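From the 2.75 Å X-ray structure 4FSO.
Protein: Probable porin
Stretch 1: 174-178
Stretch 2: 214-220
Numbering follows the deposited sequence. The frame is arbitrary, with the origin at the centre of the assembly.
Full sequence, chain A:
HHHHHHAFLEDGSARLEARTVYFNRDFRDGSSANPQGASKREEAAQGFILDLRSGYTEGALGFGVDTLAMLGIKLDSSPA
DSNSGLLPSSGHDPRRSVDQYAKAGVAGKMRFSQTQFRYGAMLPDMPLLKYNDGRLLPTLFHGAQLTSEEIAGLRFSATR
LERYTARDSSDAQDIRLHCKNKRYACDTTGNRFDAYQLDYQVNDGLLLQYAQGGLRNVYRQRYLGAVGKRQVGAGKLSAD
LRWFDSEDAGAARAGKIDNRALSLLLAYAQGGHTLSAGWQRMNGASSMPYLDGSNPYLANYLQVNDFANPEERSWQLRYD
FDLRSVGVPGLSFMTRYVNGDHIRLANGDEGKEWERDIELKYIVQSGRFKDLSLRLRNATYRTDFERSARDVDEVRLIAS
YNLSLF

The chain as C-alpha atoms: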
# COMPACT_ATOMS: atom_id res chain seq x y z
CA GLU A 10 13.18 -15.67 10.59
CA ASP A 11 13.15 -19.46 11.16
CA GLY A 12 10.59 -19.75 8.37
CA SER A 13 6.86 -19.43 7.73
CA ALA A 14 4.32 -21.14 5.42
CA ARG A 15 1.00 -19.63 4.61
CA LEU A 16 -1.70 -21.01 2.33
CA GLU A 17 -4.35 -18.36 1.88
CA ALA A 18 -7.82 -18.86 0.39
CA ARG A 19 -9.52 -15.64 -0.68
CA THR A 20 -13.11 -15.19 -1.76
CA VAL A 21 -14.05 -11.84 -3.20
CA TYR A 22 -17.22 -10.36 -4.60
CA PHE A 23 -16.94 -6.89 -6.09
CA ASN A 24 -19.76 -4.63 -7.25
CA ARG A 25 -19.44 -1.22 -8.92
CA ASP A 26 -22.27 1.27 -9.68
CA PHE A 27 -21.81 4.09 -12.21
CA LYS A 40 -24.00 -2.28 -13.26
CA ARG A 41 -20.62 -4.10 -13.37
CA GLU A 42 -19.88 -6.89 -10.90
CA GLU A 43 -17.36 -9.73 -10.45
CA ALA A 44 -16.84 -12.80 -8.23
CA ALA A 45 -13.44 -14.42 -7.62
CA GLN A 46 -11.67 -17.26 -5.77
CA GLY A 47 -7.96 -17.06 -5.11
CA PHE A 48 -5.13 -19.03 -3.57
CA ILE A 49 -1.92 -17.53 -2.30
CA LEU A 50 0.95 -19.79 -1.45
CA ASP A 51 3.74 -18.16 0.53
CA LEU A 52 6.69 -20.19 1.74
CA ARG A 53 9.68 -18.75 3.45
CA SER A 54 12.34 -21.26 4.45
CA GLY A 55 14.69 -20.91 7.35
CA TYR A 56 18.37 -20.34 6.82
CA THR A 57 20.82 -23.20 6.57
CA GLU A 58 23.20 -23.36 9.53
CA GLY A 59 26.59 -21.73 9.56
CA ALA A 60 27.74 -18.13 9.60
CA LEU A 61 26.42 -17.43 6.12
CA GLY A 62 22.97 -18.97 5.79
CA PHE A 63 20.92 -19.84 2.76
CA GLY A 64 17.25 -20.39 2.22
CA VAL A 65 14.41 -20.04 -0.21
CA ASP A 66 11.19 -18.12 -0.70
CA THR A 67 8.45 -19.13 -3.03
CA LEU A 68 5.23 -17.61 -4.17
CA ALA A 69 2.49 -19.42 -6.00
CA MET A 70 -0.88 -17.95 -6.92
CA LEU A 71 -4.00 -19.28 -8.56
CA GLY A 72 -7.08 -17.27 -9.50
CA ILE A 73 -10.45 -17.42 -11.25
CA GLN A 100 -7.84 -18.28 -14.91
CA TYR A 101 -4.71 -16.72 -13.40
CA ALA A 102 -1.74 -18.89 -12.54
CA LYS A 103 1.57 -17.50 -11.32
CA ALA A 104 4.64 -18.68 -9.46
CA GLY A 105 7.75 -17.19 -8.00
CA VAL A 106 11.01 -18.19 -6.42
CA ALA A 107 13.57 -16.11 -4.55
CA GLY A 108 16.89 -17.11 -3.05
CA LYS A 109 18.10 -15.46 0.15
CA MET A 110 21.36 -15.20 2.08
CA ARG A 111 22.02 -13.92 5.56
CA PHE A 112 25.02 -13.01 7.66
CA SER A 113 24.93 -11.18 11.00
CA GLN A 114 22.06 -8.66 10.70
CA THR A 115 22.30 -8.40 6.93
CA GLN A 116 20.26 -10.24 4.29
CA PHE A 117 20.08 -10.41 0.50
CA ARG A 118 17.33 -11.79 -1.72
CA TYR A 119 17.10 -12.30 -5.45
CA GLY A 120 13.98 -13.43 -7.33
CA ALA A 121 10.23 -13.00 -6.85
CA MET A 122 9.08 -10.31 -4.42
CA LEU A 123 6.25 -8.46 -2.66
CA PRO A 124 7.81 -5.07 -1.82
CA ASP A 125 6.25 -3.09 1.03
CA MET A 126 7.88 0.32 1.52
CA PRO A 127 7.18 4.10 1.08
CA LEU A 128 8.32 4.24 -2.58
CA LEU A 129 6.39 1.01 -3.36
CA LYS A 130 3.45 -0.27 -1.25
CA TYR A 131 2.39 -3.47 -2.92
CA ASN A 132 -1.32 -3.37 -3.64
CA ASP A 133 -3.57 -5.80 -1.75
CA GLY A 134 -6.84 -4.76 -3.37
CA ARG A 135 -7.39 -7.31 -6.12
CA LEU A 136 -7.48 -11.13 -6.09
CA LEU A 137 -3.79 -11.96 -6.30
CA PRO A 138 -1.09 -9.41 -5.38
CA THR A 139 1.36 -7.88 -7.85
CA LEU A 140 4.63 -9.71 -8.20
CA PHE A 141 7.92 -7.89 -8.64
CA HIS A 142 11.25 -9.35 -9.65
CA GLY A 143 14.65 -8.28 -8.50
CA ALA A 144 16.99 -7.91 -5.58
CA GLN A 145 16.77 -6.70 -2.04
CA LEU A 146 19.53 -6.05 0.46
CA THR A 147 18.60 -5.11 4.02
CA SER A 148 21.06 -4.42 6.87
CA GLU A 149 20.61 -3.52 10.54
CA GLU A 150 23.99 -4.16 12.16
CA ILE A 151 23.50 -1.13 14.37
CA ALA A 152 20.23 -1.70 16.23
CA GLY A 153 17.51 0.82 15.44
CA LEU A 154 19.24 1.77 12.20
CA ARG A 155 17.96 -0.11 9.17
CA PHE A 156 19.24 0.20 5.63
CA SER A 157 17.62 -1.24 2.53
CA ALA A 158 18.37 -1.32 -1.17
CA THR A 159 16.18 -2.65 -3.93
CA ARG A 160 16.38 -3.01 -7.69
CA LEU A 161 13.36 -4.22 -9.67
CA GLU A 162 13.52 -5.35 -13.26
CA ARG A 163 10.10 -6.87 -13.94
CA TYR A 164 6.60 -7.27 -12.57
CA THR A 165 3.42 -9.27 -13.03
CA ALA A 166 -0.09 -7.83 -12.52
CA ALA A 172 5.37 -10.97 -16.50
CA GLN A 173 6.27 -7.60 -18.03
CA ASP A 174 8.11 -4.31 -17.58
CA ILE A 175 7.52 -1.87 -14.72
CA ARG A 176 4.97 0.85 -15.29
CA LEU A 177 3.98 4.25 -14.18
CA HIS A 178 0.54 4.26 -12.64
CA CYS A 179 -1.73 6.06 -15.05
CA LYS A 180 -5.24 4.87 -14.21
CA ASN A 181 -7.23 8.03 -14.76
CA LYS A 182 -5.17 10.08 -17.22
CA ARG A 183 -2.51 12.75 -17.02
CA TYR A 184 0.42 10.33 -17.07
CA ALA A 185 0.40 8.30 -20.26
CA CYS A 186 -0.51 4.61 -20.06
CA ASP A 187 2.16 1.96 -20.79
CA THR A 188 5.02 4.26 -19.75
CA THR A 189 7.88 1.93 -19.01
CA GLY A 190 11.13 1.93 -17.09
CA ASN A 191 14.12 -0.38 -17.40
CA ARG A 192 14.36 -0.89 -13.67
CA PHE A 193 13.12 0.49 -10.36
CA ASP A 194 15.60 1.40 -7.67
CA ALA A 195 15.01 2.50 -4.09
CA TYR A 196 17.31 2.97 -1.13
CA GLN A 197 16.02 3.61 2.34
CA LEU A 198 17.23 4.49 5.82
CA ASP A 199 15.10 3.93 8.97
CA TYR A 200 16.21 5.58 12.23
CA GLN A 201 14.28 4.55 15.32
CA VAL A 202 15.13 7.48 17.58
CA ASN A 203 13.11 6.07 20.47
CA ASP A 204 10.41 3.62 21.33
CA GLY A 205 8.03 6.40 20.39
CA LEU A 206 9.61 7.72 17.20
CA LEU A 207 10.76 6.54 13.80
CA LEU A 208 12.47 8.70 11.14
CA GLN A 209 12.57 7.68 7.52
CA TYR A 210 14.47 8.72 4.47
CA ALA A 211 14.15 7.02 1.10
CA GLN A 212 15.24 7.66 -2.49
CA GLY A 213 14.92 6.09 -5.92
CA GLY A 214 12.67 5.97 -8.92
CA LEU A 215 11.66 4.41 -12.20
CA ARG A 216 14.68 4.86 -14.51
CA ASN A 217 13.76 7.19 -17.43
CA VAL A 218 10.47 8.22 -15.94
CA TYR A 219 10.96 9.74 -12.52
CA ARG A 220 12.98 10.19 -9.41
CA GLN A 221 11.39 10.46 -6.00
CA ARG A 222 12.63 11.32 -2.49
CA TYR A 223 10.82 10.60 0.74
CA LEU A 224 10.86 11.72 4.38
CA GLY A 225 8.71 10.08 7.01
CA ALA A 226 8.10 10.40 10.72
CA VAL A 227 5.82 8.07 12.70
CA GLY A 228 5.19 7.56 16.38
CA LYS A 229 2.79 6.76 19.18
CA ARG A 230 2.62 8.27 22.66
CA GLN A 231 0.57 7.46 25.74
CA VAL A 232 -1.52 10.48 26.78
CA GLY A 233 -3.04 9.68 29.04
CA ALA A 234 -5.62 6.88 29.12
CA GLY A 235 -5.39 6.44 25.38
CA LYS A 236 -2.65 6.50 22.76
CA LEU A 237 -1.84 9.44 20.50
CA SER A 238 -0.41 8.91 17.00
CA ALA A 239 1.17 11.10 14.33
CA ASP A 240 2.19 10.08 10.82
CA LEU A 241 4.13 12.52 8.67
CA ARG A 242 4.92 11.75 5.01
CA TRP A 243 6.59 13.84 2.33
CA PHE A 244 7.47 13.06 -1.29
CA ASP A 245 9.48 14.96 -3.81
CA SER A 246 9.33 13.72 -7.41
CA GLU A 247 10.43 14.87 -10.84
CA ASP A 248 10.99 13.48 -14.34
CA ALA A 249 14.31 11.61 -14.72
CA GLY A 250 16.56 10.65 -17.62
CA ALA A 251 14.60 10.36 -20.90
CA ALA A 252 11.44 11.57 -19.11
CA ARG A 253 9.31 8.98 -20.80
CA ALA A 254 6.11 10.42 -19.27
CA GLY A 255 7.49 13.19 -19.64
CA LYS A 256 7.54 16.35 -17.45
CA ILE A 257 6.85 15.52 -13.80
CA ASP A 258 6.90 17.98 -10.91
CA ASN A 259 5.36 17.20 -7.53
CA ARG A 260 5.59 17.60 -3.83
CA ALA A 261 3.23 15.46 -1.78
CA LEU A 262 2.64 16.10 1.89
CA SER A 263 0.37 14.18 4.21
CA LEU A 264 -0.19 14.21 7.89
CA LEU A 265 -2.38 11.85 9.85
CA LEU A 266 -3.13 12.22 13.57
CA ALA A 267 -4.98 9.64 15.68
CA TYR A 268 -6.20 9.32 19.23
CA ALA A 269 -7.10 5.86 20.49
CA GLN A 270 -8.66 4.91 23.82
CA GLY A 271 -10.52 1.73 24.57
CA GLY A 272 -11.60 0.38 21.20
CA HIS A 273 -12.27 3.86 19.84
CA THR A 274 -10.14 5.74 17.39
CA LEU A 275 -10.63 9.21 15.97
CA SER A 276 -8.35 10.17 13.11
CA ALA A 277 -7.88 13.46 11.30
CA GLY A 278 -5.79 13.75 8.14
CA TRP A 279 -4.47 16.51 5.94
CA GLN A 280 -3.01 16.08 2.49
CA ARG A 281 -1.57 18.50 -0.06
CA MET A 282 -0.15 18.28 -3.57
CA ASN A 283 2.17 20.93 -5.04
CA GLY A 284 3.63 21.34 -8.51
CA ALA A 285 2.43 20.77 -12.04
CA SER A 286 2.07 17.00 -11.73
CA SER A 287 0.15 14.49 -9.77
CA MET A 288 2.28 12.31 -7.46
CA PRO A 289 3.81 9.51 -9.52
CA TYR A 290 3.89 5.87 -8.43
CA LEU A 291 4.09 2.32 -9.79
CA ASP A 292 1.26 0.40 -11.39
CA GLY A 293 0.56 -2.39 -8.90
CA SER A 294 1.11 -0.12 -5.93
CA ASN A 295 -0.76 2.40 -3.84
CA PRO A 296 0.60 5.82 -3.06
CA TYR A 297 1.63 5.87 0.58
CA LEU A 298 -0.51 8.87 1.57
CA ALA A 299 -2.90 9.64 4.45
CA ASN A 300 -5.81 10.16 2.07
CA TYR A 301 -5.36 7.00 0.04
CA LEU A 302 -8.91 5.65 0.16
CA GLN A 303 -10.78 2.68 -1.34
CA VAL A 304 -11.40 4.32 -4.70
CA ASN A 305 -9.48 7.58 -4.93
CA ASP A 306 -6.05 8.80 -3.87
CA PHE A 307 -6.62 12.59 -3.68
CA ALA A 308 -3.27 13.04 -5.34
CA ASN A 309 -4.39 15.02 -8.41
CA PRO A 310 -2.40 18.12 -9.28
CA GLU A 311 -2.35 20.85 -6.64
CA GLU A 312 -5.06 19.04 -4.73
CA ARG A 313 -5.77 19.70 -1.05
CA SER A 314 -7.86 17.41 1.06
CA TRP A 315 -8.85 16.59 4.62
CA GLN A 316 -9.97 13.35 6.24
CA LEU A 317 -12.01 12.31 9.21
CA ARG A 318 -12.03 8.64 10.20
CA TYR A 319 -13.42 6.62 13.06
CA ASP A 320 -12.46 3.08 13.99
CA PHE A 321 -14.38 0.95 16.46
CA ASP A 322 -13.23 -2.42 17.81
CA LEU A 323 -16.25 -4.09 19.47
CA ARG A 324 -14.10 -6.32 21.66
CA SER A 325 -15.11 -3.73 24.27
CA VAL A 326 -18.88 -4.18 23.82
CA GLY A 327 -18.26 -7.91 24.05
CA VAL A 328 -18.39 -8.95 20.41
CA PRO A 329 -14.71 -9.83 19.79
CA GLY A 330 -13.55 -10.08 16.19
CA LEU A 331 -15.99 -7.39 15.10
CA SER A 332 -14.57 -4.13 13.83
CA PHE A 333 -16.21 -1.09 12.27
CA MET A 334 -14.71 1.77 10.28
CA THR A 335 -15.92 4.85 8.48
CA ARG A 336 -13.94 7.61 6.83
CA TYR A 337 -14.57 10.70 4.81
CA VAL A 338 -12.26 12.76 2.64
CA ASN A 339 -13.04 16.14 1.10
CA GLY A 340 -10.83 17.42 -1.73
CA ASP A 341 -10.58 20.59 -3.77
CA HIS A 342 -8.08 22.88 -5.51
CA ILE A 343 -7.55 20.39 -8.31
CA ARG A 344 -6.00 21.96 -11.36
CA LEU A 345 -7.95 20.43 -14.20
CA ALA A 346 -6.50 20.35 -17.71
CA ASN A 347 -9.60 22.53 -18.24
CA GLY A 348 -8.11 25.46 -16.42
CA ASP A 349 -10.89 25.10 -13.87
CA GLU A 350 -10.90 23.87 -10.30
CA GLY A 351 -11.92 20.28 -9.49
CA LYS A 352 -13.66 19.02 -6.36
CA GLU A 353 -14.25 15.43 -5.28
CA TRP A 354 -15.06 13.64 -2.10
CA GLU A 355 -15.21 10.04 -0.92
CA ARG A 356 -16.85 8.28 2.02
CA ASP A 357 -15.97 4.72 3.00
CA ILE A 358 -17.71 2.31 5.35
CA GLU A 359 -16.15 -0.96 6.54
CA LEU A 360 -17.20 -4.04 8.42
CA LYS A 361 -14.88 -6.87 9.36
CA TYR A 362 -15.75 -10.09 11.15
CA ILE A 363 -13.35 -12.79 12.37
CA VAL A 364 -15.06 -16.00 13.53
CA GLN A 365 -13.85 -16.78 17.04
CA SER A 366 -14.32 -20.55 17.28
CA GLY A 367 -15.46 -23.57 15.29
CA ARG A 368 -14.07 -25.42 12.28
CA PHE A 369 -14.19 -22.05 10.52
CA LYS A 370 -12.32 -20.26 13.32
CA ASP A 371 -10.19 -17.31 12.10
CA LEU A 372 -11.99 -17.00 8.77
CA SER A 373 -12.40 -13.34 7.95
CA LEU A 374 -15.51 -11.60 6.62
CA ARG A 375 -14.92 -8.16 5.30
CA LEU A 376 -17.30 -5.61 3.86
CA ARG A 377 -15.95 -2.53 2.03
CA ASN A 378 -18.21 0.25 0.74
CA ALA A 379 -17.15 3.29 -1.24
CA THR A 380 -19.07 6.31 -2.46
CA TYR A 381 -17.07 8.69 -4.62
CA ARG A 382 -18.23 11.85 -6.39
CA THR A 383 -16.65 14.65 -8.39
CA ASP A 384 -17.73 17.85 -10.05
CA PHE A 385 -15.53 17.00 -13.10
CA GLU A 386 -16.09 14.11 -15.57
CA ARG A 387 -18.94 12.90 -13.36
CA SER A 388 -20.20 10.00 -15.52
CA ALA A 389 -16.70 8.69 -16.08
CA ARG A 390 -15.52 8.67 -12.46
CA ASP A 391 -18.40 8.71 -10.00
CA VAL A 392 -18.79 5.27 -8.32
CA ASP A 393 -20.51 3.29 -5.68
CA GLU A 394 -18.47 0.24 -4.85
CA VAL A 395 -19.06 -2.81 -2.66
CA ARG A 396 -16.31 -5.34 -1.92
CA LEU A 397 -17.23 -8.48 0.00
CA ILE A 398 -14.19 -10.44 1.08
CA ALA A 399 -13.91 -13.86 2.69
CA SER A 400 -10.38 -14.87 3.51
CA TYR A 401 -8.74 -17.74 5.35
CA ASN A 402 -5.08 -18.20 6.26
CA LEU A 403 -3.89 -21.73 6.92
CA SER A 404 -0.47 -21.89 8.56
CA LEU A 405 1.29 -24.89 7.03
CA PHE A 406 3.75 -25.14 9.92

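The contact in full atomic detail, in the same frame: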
# COMPACT_ATOMS: atom_id res chain seq x y z
N ASP A 174 7.27 -5.41 -18.05
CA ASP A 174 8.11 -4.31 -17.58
C ASP A 174 7.39 -3.26 -16.74
O ASP A 174 6.23 -2.93 -16.99
CB ASP A 174 8.80 -3.63 -18.75
CG ASP A 174 10.20 -3.26 -18.42
OD1 ASP A 174 10.43 -2.86 -17.24
OD2 ASP A 174 11.07 -3.40 -19.31
N ILE A 175 8.11 -2.71 -15.76
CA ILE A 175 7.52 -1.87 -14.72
C ILE A 175 6.95 -0.55 -15.24
O ILE A 175 7.52 0.10 -16.11
CB ILE A 175 8.52 -1.63 -13.61
CG1 ILE A 175 9.14 -2.97 -13.19
CG2 ILE A 175 7.89 -0.89 -12.45
CD1 ILE A 175 9.66 -3.01 -11.75
N ARG A 176 5.80 -0.18 -14.70
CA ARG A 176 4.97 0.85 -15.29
C ARG A 176 4.63 1.93 -14.32
O ARG A 176 4.48 1.70 -13.12
CB ARG A 176 3.64 0.25 -15.75
CG ARG A 176 3.63 -0.22 -17.16
CD ARG A 176 2.54 -1.24 -17.37
NE ARG A 176 2.45 -1.58 -18.79
CZ ARG A 176 3.35 -2.31 -19.45
NH1 ARG A 176 4.43 -2.80 -18.83
NH2 ARG A 176 3.17 -2.56 -20.74
N LEU A 177 4.47 3.11 -14.89
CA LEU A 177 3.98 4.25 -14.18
C LEU A 177 2.48 4.08 -14.04
O LEU A 177 1.79 3.73 -15.00
CB LEU A 177 4.29 5.49 -15.00
CG LEU A 177 3.84 6.79 -14.36
CD1 LEU A 177 4.69 7.09 -13.14
CD2 LEU A 177 3.95 7.86 -15.39
N HIS A 178 1.97 4.31 -12.84
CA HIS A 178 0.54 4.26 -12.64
C HIS A 178 -0.07 5.40 -13.45
O HIS A 178 0.47 6.52 -13.50
CB HIS A 178 0.19 4.42 -11.17
CG HIS A 178 -1.29 4.42 -10.91
ND1 HIS A 178 -2.01 5.58 -10.73
CD2 HIS A 178 -2.17 3.40 -10.83
CE1 HIS A 178 -3.28 5.27 -10.54
NE2 HIS A 178 -3.41 3.97 -10.60
N GLY A 214 13.65 5.64 -7.91
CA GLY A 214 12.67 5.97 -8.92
C GLY A 214 12.66 4.97 -10.04
O GLY A 214 13.46 4.03 -10.05
N LEU A 215 11.75 5.19 -10.97
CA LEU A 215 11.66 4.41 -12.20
C LEU A 215 12.61 5.06 -13.20
O LEU A 215 12.39 6.22 -13.58
CB LEU A 215 10.21 4.43 -12.71
CG LEU A 215 9.81 3.54 -13.89
CD1 LEU A 215 10.23 2.06 -13.71
CD2 LEU A 215 8.31 3.65 -14.10
N ARG A 216 13.66 4.34 -13.60
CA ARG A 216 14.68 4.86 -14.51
C ARG A 216 14.06 5.29 -15.85
O ARG A 216 13.37 4.51 -16.50
CB ARG A 216 15.79 3.82 -14.73
CG ARG A 216 17.01 4.27 -15.59
N ASN A 217 14.32 6.55 -16.23
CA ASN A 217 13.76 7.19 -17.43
C ASN A 217 12.31 7.62 -17.35
O ASN A 217 11.67 7.90 -18.36
CB ASN A 217 14.03 6.40 -18.72
CG ASN A 217 15.47 6.55 -19.17
OD1 ASN A 217 16.08 7.62 -19.05
ND2 ASN A 217 16.04 5.46 -19.67
N VAL A 218 11.80 7.70 -16.14
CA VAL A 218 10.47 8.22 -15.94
C VAL A 218 10.59 9.29 -14.87
O VAL A 218 10.29 10.46 -15.12
CB VAL A 218 9.52 7.12 -15.49
CG1 VAL A 218 8.09 7.67 -15.19
CG2 VAL A 218 9.50 6.01 -16.54
N TYR A 219 11.04 8.88 -13.69
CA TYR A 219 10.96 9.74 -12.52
C TYR A 219 11.89 9.35 -11.42
O TYR A 219 12.23 8.17 -11.23
CB TYR A 219 9.50 9.84 -11.97
CG TYR A 219 8.99 8.67 -11.10
CD1 TYR A 219 9.26 8.62 -9.73
CD2 TYR A 219 8.19 7.66 -11.64
CE1 TYR A 219 8.78 7.58 -8.95
CE2 TYR A 219 7.68 6.62 -10.85
CZ TYR A 219 7.98 6.58 -9.51
OH TYR A 219 7.50 5.53 -8.74
N ARG A 220 12.31 10.37 -10.68
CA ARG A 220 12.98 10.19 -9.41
C ARG A 220 12.11 10.75 -8.28
O ARG A 220 11.33 11.70 -8.47
CB ARG A 220 14.40 10.81 -9.43
CG ARG A 220 14.49 12.22 -9.98
CD ARG A 220 15.95 12.75 -9.99
NE ARG A 220 16.74 12.30 -11.15
CZ ARG A 220 17.22 13.10 -12.10
NH1 ARG A 220 17.01 14.41 -12.05
NH2 ARG A 220 17.92 12.59 -13.11

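The contact between 174-178 and 214-220 is small and apolar: 202 Å² is buried, counting both sides, and no hydrogen bond crosses it. The evidence for cohesion is therefore a handful of van der Waals approaches near 4 Å, almost all between carbons, read here along the second stretch.

Gly 214 lies in a strand and touches nothing in 174-178. Its backbone angles (165/178) would jam a CB against the carbonyl O of the preceding residue, and an ideal CB would also sit 2.0 Å from Tyr 219 O. Glycine is thus required by the local backbone, and by the close pass of the returning strand, rather than by the partner stretch.

Leu 215 makes the largest contribution, with 64 Å² covered. Its CA-to-CB bond points toward the other stretch, and chi1 near t with chi2 near p spreads its two methyls over different neighbours. Leu 215 CD1 lies 4.0 Å from Ile 175 CG2, while Leu 215 CD2 rests against backbone, 4.0 Å from Leu 177 N and 4.1 Å from Arg 176 C. A branched aliphatic side chain suits this place because it can meet an isoleucine methyl and a length of main chain at once. Ile 175, also pointing toward its partner, is buried, and its wholly apolar side chain leaves no polar group to satisfy there. Arg 176 offers only backbone here; its CA-to-CB bond points away, and Arg 176 NH1 turns back to make a weak hydrogen bond with Asp 174 O (2.6 Å, 122° at the hydrogen).

At Arg 216 and Asn 217 the chain loops out of reach. The modelled part of Arg 216 stops at CG, so nothing can be said of its guanidinium. Asn 217 has a positive phi of 76°, a conformation asparagine tolerates comparatively well. The turn is closed by Leu 215 O, which accepts from both Val 218 N and Tyr 219 N, each at 3.0 Å; the side chains of Val 218 and Tyr 219 both point toward the first stretch.

Buried Val 218, likewise apolar, places CG1 4.0 Å from Leu 177 CD1. Leu 177 CD1 also lies 3.8 Å from Tyr 219 CE2, approaching the ring obliquely. Leu 177 serves both partners although its CA-to-CB bond is sideways: with chi1 at -179° and chi2 at 69°, the end of the side chain comes nearer, long enough for one methyl to reach both, and 59 Å² of the residue is covered. Tyr 219 suits its place by presenting apolar ring carbon to that methyl.

Arg 220 ends the stretch exposed and without contact, its side chain no nearer than 11.0 Å to any atom of 174-178.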